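Local atomic coordinates of purine nucleoside phosphorylase (Thermus thermophilus, PDB entry 1ODK), a protein that probably catalyses the reversible phosphorolysis of purine nucleosides, releasing the free base and a ribose 1-phosphate. Residues F33-W47 against T50-G64. Residues are numbered along the deposited sequence; the frame is centred on the assembly and turned at random.
Sequences FLQNPRRYNDHRGLW and TGLYKGVPVSVQTTG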
ATOM      1  N   PHE B  33      26.586  18.546 -32.850  1.00 15.63           N
ATOM      2  CA  PHE B  33      27.516  17.422 -32.796  1.00 16.61           C
ATOM      3  C   PHE B  33      27.505  16.408 -33.934  1.00 16.13           C
ATOM      4  O   PHE B  33      28.497  15.708 -34.145  1.00 17.91           O
ATOM      5  CB  PHE B  33      27.313  16.641 -31.489  1.00 14.52           C
ATOM      6  CG  PHE B  33      27.596  17.435 -30.249  1.00 18.12           C
ATOM      7  CD1 PHE B  33      26.639  18.301 -29.723  1.00 16.20           C
ATOM      8  CD2 PHE B  33      28.820  17.310 -29.596  1.00 19.15           C
ATOM      9  CE1 PHE B  33      26.896  19.027 -28.564  1.00 17.82           C
ATOM     10  CE2 PHE B  33      29.089  18.035 -28.433  1.00 22.44           C
ATOM     11  CZ  PHE B  33      28.124  18.895 -27.916  1.00 19.29           C
ATOM     12  N   LEU B  34      26.402  16.312 -34.663  1.00 15.31           N
ATOM     13  CA  LEU B  34      26.309  15.311 -35.716  1.00 16.79           C
ATOM     14  C   LEU B  34      26.575  15.782 -37.136  1.00 16.94           C
ATOM     15  O   LEU B  34      26.318  16.930 -37.487  1.00 17.73           O
ATOM     16  CB  LEU B  34      24.929  14.648 -35.677  1.00 15.09           C
ATOM     17  CG  LEU B  34      24.463  14.082 -34.331  1.00 16.64           C
ATOM     18  CD1 LEU B  34      23.095  13.452 -34.504  1.00 13.65           C
ATOM     19  CD2 LEU B  34      25.458  13.056 -33.819  1.00 16.94           C
ATOM     20  N   GLN B  35      27.094  14.864 -37.946  1.00 18.22           N
ATOM     21  CA  GLN B  35      27.359  15.123 -39.354  1.00 19.89           C
ATOM     22  C   GLN B  35      26.151  14.562 -40.101  1.00 19.42           C
ATOM     23  O   GLN B  35      25.610  13.520 -39.720  1.00 19.78           O
ATOM     24  CB  GLN B  35      28.628  14.391 -39.815  1.00 20.08           C
ATOM     25  CG  GLN B  35      29.889  14.766 -39.052  1.00 25.35           C
ATOM     26  CD  GLN B  35      30.135  16.263 -39.026  1.00 30.29           C
ATOM     27  OE1 GLN B  35      30.189  16.912 -40.069  1.00 34.92           O
ATOM     28  NE2 GLN B  35      30.286  16.818 -37.827  1.00 34.49           N
ATOM     29  N   ASN B  36      25.723  15.253 -41.154  1.00 18.79           N
ATOM     30  CA  ASN B  36      24.577  14.809 -41.951  1.00 21.36           C
ATOM     31  C   ASN B  36      23.322  14.520 -41.116  1.00 20.58           C
ATOM     32  O   ASN B  36      22.670  13.495 -41.311  1.00 19.25           O
ATOM     33  CB  ASN B  36      24.943  13.546 -42.737  1.00 26.36           C
ATOM     34  CG  ASN B  36      26.116  13.754 -43.682  1.00 29.25           C
ATOM     35  OD1 ASN B  36      26.585  12.806 -44.309  1.00 32.72           O
ATOM     36  ND2 ASN B  36      26.588  14.991 -43.793  1.00 28.27           N
ATOM     37  N   PRO B  37      22.955  15.426 -40.193  1.00 22.30           N
ATOM     38  CA  PRO B  37      21.768  15.211 -39.358  1.00 21.45           C
ATOM     39  C   PRO B  37      20.471  15.309 -40.157  1.00 23.94           C
ATOM     40  O   PRO B  37      20.292  16.237 -40.945  1.00 20.55           O
ATOM     41  CB  PRO B  37      21.846  16.338 -38.324  1.00 23.17           C
ATOM     42  CG  PRO B  37      23.234  16.920 -38.480  1.00 27.52           C
ATOM     43  CD  PRO B  37      23.541  16.748 -39.923  1.00 22.89           C
ATOM     44  N   ARG B  38      19.571  14.354 -39.945  1.00 18.81           N
ATOM     45  CA  ARG B  38      18.277  14.365 -40.619  1.00 22.35           C
ATOM     46  C   ARG B  38      17.204  14.094 -39.567  1.00 18.74           C
ATOM     47  O   ARG B  38      17.360  13.201 -38.736  1.00 17.38           O
ATOM     48  CB  ARG B  38      18.200  13.274 -41.692  1.00 24.63           C
ATOM     49  CG  ARG B  38      19.423  13.155 -42.589  1.00 38.26           C
ATOM     50  CD  ARG B  38      19.792  14.466 -43.266  1.00 44.27           C
ATOM     51  NE  ARG B  38      18.682  15.051 -44.016  1.00 50.49           N
ATOM     52  CZ  ARG B  38      18.797  16.112 -44.809  1.00 53.26           C
ATOM     53  NH1 ARG B  38      19.975  16.706 -44.964  1.00 53.68           N
ATOM     54  NH2 ARG B  38      17.732  16.589 -45.441  1.00 52.79           N
ATOM     55  N   ARG B  39      16.120  14.861 -39.594  1.00 20.09           N
ATOM     56  CA  ARG B  39      15.041  14.648 -38.636  1.00 18.94           C
ATOM     57  C   ARG B  39      14.112  13.575 -39.200  1.00 20.51           C
ATOM     58  O   ARG B  39      13.484  13.776 -40.241  1.00 20.77           O
ATOM     59  CB  ARG B  39      14.267  15.949 -38.396  1.00 19.23           C
ATOM     60  CG  ARG B  39      13.312  15.878 -37.204  1.00 19.45           C
ATOM     61  CD  ARG B  39      12.824  17.258 -36.791  1.00 23.27           C
ATOM     62  NE  ARG B  39      11.871  17.823 -37.743  1.00 24.33           N
ATOM     63  CZ  ARG B  39      11.375  19.055 -37.660  1.00 24.69           C
ATOM     64  NH1 ARG B  39      11.745  19.857 -36.672  1.00 20.24           N
ATOM     65  NH2 ARG B  39      10.505  19.480 -38.565  1.00 26.23           N
ATOM     66  N   TYR B  40      14.031  12.433 -38.522  1.00 17.53           N
ATOM     67  CA  TYR B  40      13.180  11.348 -38.992  1.00 15.99           C
ATOM     68  C   TYR B  40      11.765  11.392 -38.424  1.00 16.40           C
ATOM     69  O   TYR B  40      10.898  10.641 -38.861  1.00 16.78           O
ATOM     70  CB  TYR B  40      13.827   9.991 -38.692  1.00 14.18           C
ATOM     71  CG  TYR B  40      14.090   9.733 -37.226  1.00 15.60           C
ATOM     72  CD1 TYR B  40      13.039   9.506 -36.335  1.00 12.96           C
ATOM     73  CD2 TYR B  40      15.392   9.730 -36.727  1.00 13.70           C
ATOM     74  CE1 TYR B  40      13.279   9.281 -34.980  1.00 14.30           C
ATOM     75  CE2 TYR B  40      15.644   9.506 -35.380  1.00 16.93           C
ATOM     76  CZ  TYR B  40      14.582   9.283 -34.511  1.00 14.76           C
ATOM     77  OH  TYR B  40      14.832   9.049 -33.184  1.00 13.84           O
ATOM     78  N   ASN B  41      11.526  12.263 -37.448  1.00 15.22           N
ATOM     79  CA  ASN B  41      10.191  12.377 -36.871  1.00 14.89           C
ATOM     80  C   ASN B  41       9.940  13.712 -36.205  1.00 12.20           C
ATOM     81  O   ASN B  41      10.820  14.267 -35.552  1.00 13.24           O
ATOM     82  CB  ASN B  41       9.937  11.279 -35.825  1.00 15.22           C
ATOM     83  CG  ASN B  41       8.561  11.409 -35.168  1.00 17.95           C
ATOM     84  OD1 ASN B  41       7.540  11.108 -35.784  1.00 17.59           O
ATOM     85  ND2 ASN B  41       8.534  11.877 -33.918  1.00 14.98           N
ATOM     86  N   ASP B  42       8.729  14.229 -36.380  1.00 15.67           N
ATOM     87  CA  ASP B  42       8.345  15.470 -35.728  1.00 17.49           C
ATOM     88  C   ASP B  42       6.916  15.347 -35.199  1.00 15.98           C
ATOM     89  O   ASP B  42       6.376  16.284 -34.613  1.00 18.43           O
ATOM     90  CB  ASP B  42       8.488  16.674 -36.675  1.00 20.91           C
ATOM     91  CG  ASP B  42       7.561  16.610 -37.869  1.00 22.41           C
ATOM     92  OD1 ASP B  42       7.673  17.504 -38.731  1.00 32.20           O
ATOM     93  OD2 ASP B  42       6.727  15.688 -37.951  1.00 24.16           O
ATOM     94  N   HIS B  43       6.316  14.175 -35.391  1.00 14.33           N
ATOM     95  CA  HIS B  43       4.957  13.934 -34.911  1.00 16.88           C
ATOM     96  C   HIS B  43       4.906  14.141 -33.399  1.00 16.83           C
ATOM     97  O   HIS B  43       5.813  13.718 -32.678  1.00 16.04           O
ATOM     98  CB  HIS B  43       4.507  12.512 -35.241  1.00 16.49           C
ATOM     99  CG  HIS B  43       3.086  12.236 -34.863  1.00 23.18           C
ATOM    100  ND1 HIS B  43       2.734  11.319 -33.896  1.00 26.03           N
ATOM    101  CD2 HIS B  43       1.927  12.787 -35.298  1.00 21.97           C
ATOM    102  CE1 HIS B  43       1.420  11.320 -33.749  1.00 27.50           C
ATOM    103  NE2 HIS B  43       0.908  12.202 -34.588  1.00 27.83           N
ATOM    104  N   ARG B  44       3.841  14.790 -32.932  1.00 14.50           N
ATOM    105  CA  ARG B  44       3.656  15.094 -31.512  1.00 15.38           C
ATOM    106  C   ARG B  44       4.793  15.917 -30.912  1.00 15.31           C
ATOM    107  O   ARG B  44       4.971  15.964 -29.691  1.00 16.53           O
ATOM    108  CB  ARG B  44       3.459  13.807 -30.705  1.00 18.46           C
ATOM    109  CG  ARG B  44       1.998  13.355 -30.641  1.00 21.49           C
ATOM    110  CD  ARG B  44       1.850  12.022 -29.927  1.00 25.27           C
ATOM    111  NE  ARG B  44       0.453  11.624 -29.759  1.00 27.38           N
ATOM    112  CZ  ARG B  44      -0.387  12.159 -28.875  1.00 30.14           C
ATOM    113  NH1 ARG B  44       0.014  13.127 -28.058  1.00 28.26           N
ATOM    114  NH2 ARG B  44      -1.637  11.719 -28.803  1.00 33.98           N
ATOM    115  N   GLY B  45       5.553  16.578 -31.776  1.00 13.57           N
ATOM    116  CA  GLY B  45       6.657  17.395 -31.311  1.00 15.78           C
ATOM    117  C   GLY B  45       7.814  16.579 -30.762  1.00 16.80           C
ATOM    118  O   GLY B  45       8.747  17.137 -30.183  1.00 15.51           O
ATOM    119  N   LEU B  46       7.756  15.261 -30.938  1.00 14.64           N
ATOM    120  CA  LEU B  46       8.809  14.369 -30.458  1.00 14.08           C
ATOM    121  C   LEU B  46       9.941  14.305 -31.486  1.00 14.07           C
ATOM    122  O   LEU B  46      10.207  13.260 -32.073  1.00 13.55           O
ATOM    123  CB  LEU B  46       8.232  12.969 -30.219  1.00 12.99           C
ATOM    124  CG  LEU B  46       7.128  12.891 -29.155  1.00 16.69           C
ATOM    125  CD1 LEU B  46       6.475  11.513 -29.180  1.00 16.46           C
ATOM    126  CD2 LEU B  46       7.720  13.192 -27.775  1.00 17.43           C
ATOM    127  N   TRP B  47      10.606  15.437 -31.691  1.00 13.99           N
ATOM    128  CA  TRP B  47      11.685  15.528 -32.666  1.00 10.38           C
ATOM    129  C   TRP B  47      12.778  14.482 -32.468  1.00 13.74           C
ATOM    130  O   TRP B  47      13.342  14.346 -31.378  1.00 13.47           O
ATOM    131  CB  TRP B  47      12.287  16.935 -32.637  1.00 14.14           C
ATOM    132  CG  TRP B  47      11.310  18.008 -33.041  1.00 13.95           C
ATOM    133  CD1 TRP B  47      10.011  17.836 -33.430  1.00 15.83           C
ATOM    134  CD2 TRP B  47      11.567  19.415 -33.112  1.00 15.77           C
ATOM    135  NE1 TRP B  47       9.441  19.053 -33.739  1.00 18.27           N
ATOM    136  CE2 TRP B  47      10.376  20.038 -33.552  1.00 17.98           C
ATOM    137  CE3 TRP B  47      12.689  20.212 -32.844  1.00 14.50           C
ATOM    138  CZ2 TRP B  47      10.277  21.425 -33.736  1.00 17.42           C
ATOM    139  CZ3 TRP B  47      12.591  21.593 -33.024  1.00 20.10           C
ATOM    140  CH2 TRP B  47      11.390  22.183 -33.466  1.00 17.11           C
ATOM    141  N   THR B  50      18.928  11.625 -36.656  1.00 14.46           N
ATOM    142  CA  THR B  50      19.957  10.615 -36.799  1.00 13.80           C
ATOM    143  C   THR B  50      21.065  11.239 -37.629  1.00 16.79           C
ATOM    144  O   THR B  50      20.807  11.944 -38.609  1.00 15.73           O
ATOM    145  CB  THR B  50      19.436   9.350 -37.494  1.00 12.68           C
ATOM    146  OG1 THR B  50      18.491   8.697 -36.638  1.00 14.97           O
ATOM    147  CG2 THR B  50      20.592   8.385 -37.784  1.00 15.18           C
ATOM    148  N   GLY B  51      22.297  10.997 -37.212  1.00 13.57           N
ATOM    149  CA  GLY B  51      23.437  11.534 -37.923  1.00 11.98           C
ATOM    150  C   GLY B  51      24.629  10.667 -37.595  1.00 12.96           C
ATOM    151  O   GLY B  51      24.466   9.576 -37.051  1.00 15.05           O
ATOM    152  N   LEU B  52      25.821  11.143 -37.926  1.00 12.33           N
ATOM    153  CA  LEU B  52      27.029  10.388 -37.650  1.00 15.39           C
ATOM    154  C   LEU B  52      27.906  11.164 -36.683  1.00 11.56           C
ATOM    155  O   LEU B  52      28.065  12.377 -36.810  1.00 14.16           O
ATOM    156  CB  LEU B  52      27.792  10.109 -38.955  1.00 15.87           C
ATOM    157  CG  LEU B  52      27.128   9.120 -39.923  1.00 21.54           C
ATOM    158  CD1 LEU B  52      27.795   9.176 -41.285  1.00 25.01           C
ATOM    159  CD2 LEU B  52      27.212   7.719 -39.354  1.00 23.90           C
ATOM    160  N   TYR B  53      28.454  10.461 -35.696  1.00 12.70           N
ATOM    161  CA  TYR B  53      29.336  11.086 -34.724  1.00 11.28           C
ATOM    162  C   TYR B  53      30.658  10.339 -34.777  1.00 11.47           C
ATOM    163  O   TYR B  53      30.730   9.172 -34.395  1.00 11.40           O
ATOM    164  CB  TYR B  53      28.753  10.993 -33.312  1.00 13.66           C
ATOM    165  CG  TYR B  53      29.646  11.626 -32.269  1.00 12.79           C
ATOM    166  CD1 TYR B  53      29.831  13.007 -32.233  1.00 15.57           C
ATOM    167  CD2 TYR B  53      30.334  10.842 -31.343  1.00 14.99           C
ATOM    168  CE1 TYR B  53      30.680  13.597 -31.301  1.00 18.76           C
ATOM    169  CE2 TYR B  53      31.189  11.422 -30.402  1.00 14.96           C
ATOM    170  CZ  TYR B  53      31.356  12.797 -30.389  1.00 18.77           C
ATOM    171  OH  TYR B  53      32.188  13.377 -29.466  1.00 18.85           O
ATOM    172  N   LYS B  54      31.702  11.010 -35.250  1.00  9.67           N
ATOM    173  CA  LYS B  54      33.009  10.385 -35.374  1.00 11.18           C
ATOM    174  C   LYS B  54      32.893   9.072 -36.144  1.00 11.64           C
ATOM    175  O   LYS B  54      33.487   8.050 -35.776  1.00 13.53           O
ATOM    176  CB  LYS B  54      33.628  10.167 -33.987  1.00 14.48           C
ATOM    177  CG  LYS B  54      33.926  11.484 -33.280  1.00 14.95           C
ATOM    178  CD  LYS B  54      34.646  11.285 -31.957  1.00 15.55           C
ATOM    179  CE  LYS B  54      35.044  12.620 -31.347  1.00 17.96           C
ATOM    180  NZ  LYS B  54      35.773  12.456 -30.053  1.00 18.76           N
ATOM    181  N   GLY B  55      32.095   9.123 -37.211  1.00 14.20           N
ATOM    182  CA  GLY B  55      31.886   7.978 -38.078  1.00 11.73           C
ATOM    183  C   GLY B  55      30.896   6.927 -37.619  1.00 16.79           C
ATOM    184  O   GLY B  55      30.657   5.951 -38.333  1.00 13.99           O
ATOM    185  N   VAL B  56      30.309   7.119 -36.441  1.00 13.78           N
ATOM    186  CA  VAL B  56      29.360   6.148 -35.906  1.00 12.11           C
ATOM    187  C   VAL B  56      27.940   6.699 -35.897  1.00 11.39           C
ATOM    188  O   VAL B  56      27.709   7.818 -35.452  1.00 10.39           O
ATOM    189  CB  VAL B  56      29.743   5.747 -34.462  1.00 13.68           C
ATOM    190  CG1 VAL B  56      28.758   4.714 -33.927  1.00 14.90           C
ATOM    191  CG2 VAL B  56      31.173   5.202 -34.435  1.00 11.08           C
ATOM    192  N   PRO B  57      26.970   5.913 -36.388  1.00 11.74           N
ATOM    193  CA  PRO B  57      25.585   6.396 -36.401  1.00 13.99           C
ATOM    194  C   PRO B  57      25.068   6.658 -34.982  1.00 12.70           C
ATOM    195  O   PRO B  57      25.262   5.846 -34.078  1.00 13.01           O
ATOM    196  CB  PRO B  57      24.828   5.265 -37.093  1.00 14.59           C
ATOM    197  CG  PRO B  57      25.877   4.649 -38.003  1.00 13.86           C
ATOM    198  CD  PRO B  57      27.089   4.624 -37.096  1.00 11.93           C
ATOM    199  N   VAL B  58      24.429   7.805 -34.796  1.00 12.39           N
ATOM    200  CA  VAL B  58      23.866   8.181 -33.503  1.00 13.17           C
ATOM    201  C   VAL B  58      22.537   8.907 -33.710  1.00 13.21           C
ATOM    202  O   VAL B  58      22.428   9.792 -34.562  1.00 11.51           O
ATOM    203  CB  VAL B  58      24.828   9.110 -32.713  1.00 11.50           C
ATOM    204  CG1 VAL B  58      24.133   9.652 -31.469  1.00 12.78           C
ATOM    205  CG2 VAL B  58      26.087   8.334 -32.312  1.00 11.25           C
ATOM    206  N   SER B  59      21.526   8.514 -32.944  1.00 12.31           N
ATOM    207  CA  SER B  59      20.221   9.156 -33.022  1.00 11.67           C
ATOM    208  C   SER B  59      20.016   9.992 -31.762  1.00 12.68           C
ATOM    209  O   SER B  59      20.607   9.710 -30.720  1.00 13.36           O
ATOM    210  CB  SER B  59      19.106   8.115 -33.138  1.00 13.34           C
ATOM    211  OG  SER B  59      19.129   7.469 -34.400  1.00 13.48           O
ATOM    212  N   VAL B  60      19.199  11.032 -31.875  1.00 12.00           N
ATOM    213  CA  VAL B  60      18.892  11.920 -30.759  1.00 11.22           C
ATOM    214  C   VAL B  60      17.372  12.017 -30.780  1.00 13.40           C
ATOM    215  O   VAL B  60      16.799  12.612 -31.694  1.00 10.83           O
ATOM    216  CB  VAL B  60      19.504  13.324 -30.975  1.00 12.08           C
ATOM    217  CG1 VAL B  60      19.224  14.207 -29.768  1.00 10.35           C
ATOM    218  CG2 VAL B  60      21.000  13.208 -31.219  1.00  9.66           C
ATOM    219  N   GLN B  61      16.729  11.429 -29.775  1.00 11.68           N
ATOM    220  CA  GLN B  61      15.272  11.393 -29.709  1.00 11.31           C
ATOM    221  C   GLN B  61      14.648  12.077 -28.496  1.00 12.13           C
ATOM    222  O   GLN B  61      14.957  11.746 -27.356  1.00 11.99           O
ATOM    223  CB  GLN B  61      14.803   9.934 -29.756  1.00 10.18           C
ATOM    224  CG  GLN B  61      13.292   9.735 -29.597  1.00 10.02           C
ATOM    225  CD  GLN B  61      12.500  10.357 -30.731  1.00 14.40           C
ATOM    226  OE1 GLN B  61      12.720  10.040 -31.897  1.00 13.01           O
ATOM    227  NE2 GLN B  61      11.564  11.246 -30.394  1.00  9.87           N
ATOM    228  N   THR B  62      13.750  13.018 -28.767  1.00 13.03           N
ATOM    229  CA  THR B  62      13.037  13.756 -27.728  1.00 12.56           C
ATOM    230  C   THR B  62      12.133  12.787 -26.968  1.00 12.62           C
ATOM    231  O   THR B  62      11.446  11.975 -27.585  1.00 10.89           O
ATOM    232  CB  THR B  62      12.147  14.845 -28.360  1.00 10.32           C
ATOM    233  OG1 THR B  62      12.963  15.755 -29.104  1.00 11.79           O
ATOM    234  CG2 THR B  62      11.368  15.596 -27.291  1.00  8.75           C
ATOM    235  N   THR B  63      12.123  12.872 -25.638  1.00 13.41           N
ATOM    236  CA  THR B  63      11.278  11.984 -24.834  1.00 13.06           C
ATOM    237  C   THR B  63      10.051  12.684 -24.245  1.00 13.80           C
ATOM    238  O   THR B  63       9.067  12.034 -23.897  1.00 13.48           O
ATOM    239  CB  THR B  63      12.031  11.407 -23.625  1.00 13.90           C
ATOM    240  OG1 THR B  63      12.334  12.473 -22.720  1.00 12.25           O
ATOM    241  CG2 THR B  63      13.324  10.717 -24.053  1.00 15.13           C
ATOM    242  N   GLY B  64      10.110  14.005 -24.128  1.00 13.77           N
ATOM    243  CA  GLY B  64       9.014  14.727 -23.507  1.00 14.02           C
ATOM    244  C   GLY B  64       9.313  14.685 -22.013  1.00 15.02           C
ATOM    245  O   GLY B  64      10.368  14.187 -21.617  1.00 15.36           O
TER
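The amide oxygen of Q61 meets the phenol hydroxyl of Y40 across a β-meander, a worked example of how one amide can tie a strand to a neighbouring turn. From CB of Q61, 3.5 Å from Y40 OH, the chain runs to a CG anti to the backbone N (chi1 176°), 4.0 Å from the same OH, and then bends at chi2, which turns the amide back toward Y40 and L46. CD lies between Y40 OH (3.6 Å) and L46 O (3.9 Å). At the tip OE1 accepts the hydroxyl hydrogen of Y40 (OH to OE1 2.7 Å), ring and amide planes standing 48° apart. NE2 divides its hydrogens between L46 O, 3.0 Å away and approached from above the carbonyl plane, and T62 O, met on a lone pair. N41 ND2 reaches L46 O from the opposite face, so that this oxygen is gripped twice. With an alanine here, the Y40 hydroxyl would probably lose this acceptor, and L46 O one of its two donors. Further along the Y40 ring, T50 OG1 lies at the edge, 3.2 Å from CE2.

Beyond T50 the hairpin pairs R38 with T50 and Q35 with L52, the register slipping by one at a β-bulge. G51 sits there against L34, where a side chain would clash. Helix 67-79 touches Y40 and Q61, helix 23-33 lies against V60 and T62, helix 214-233 covers F33 and Y53, and strand 56-61 continues the sheet into strand 16-20.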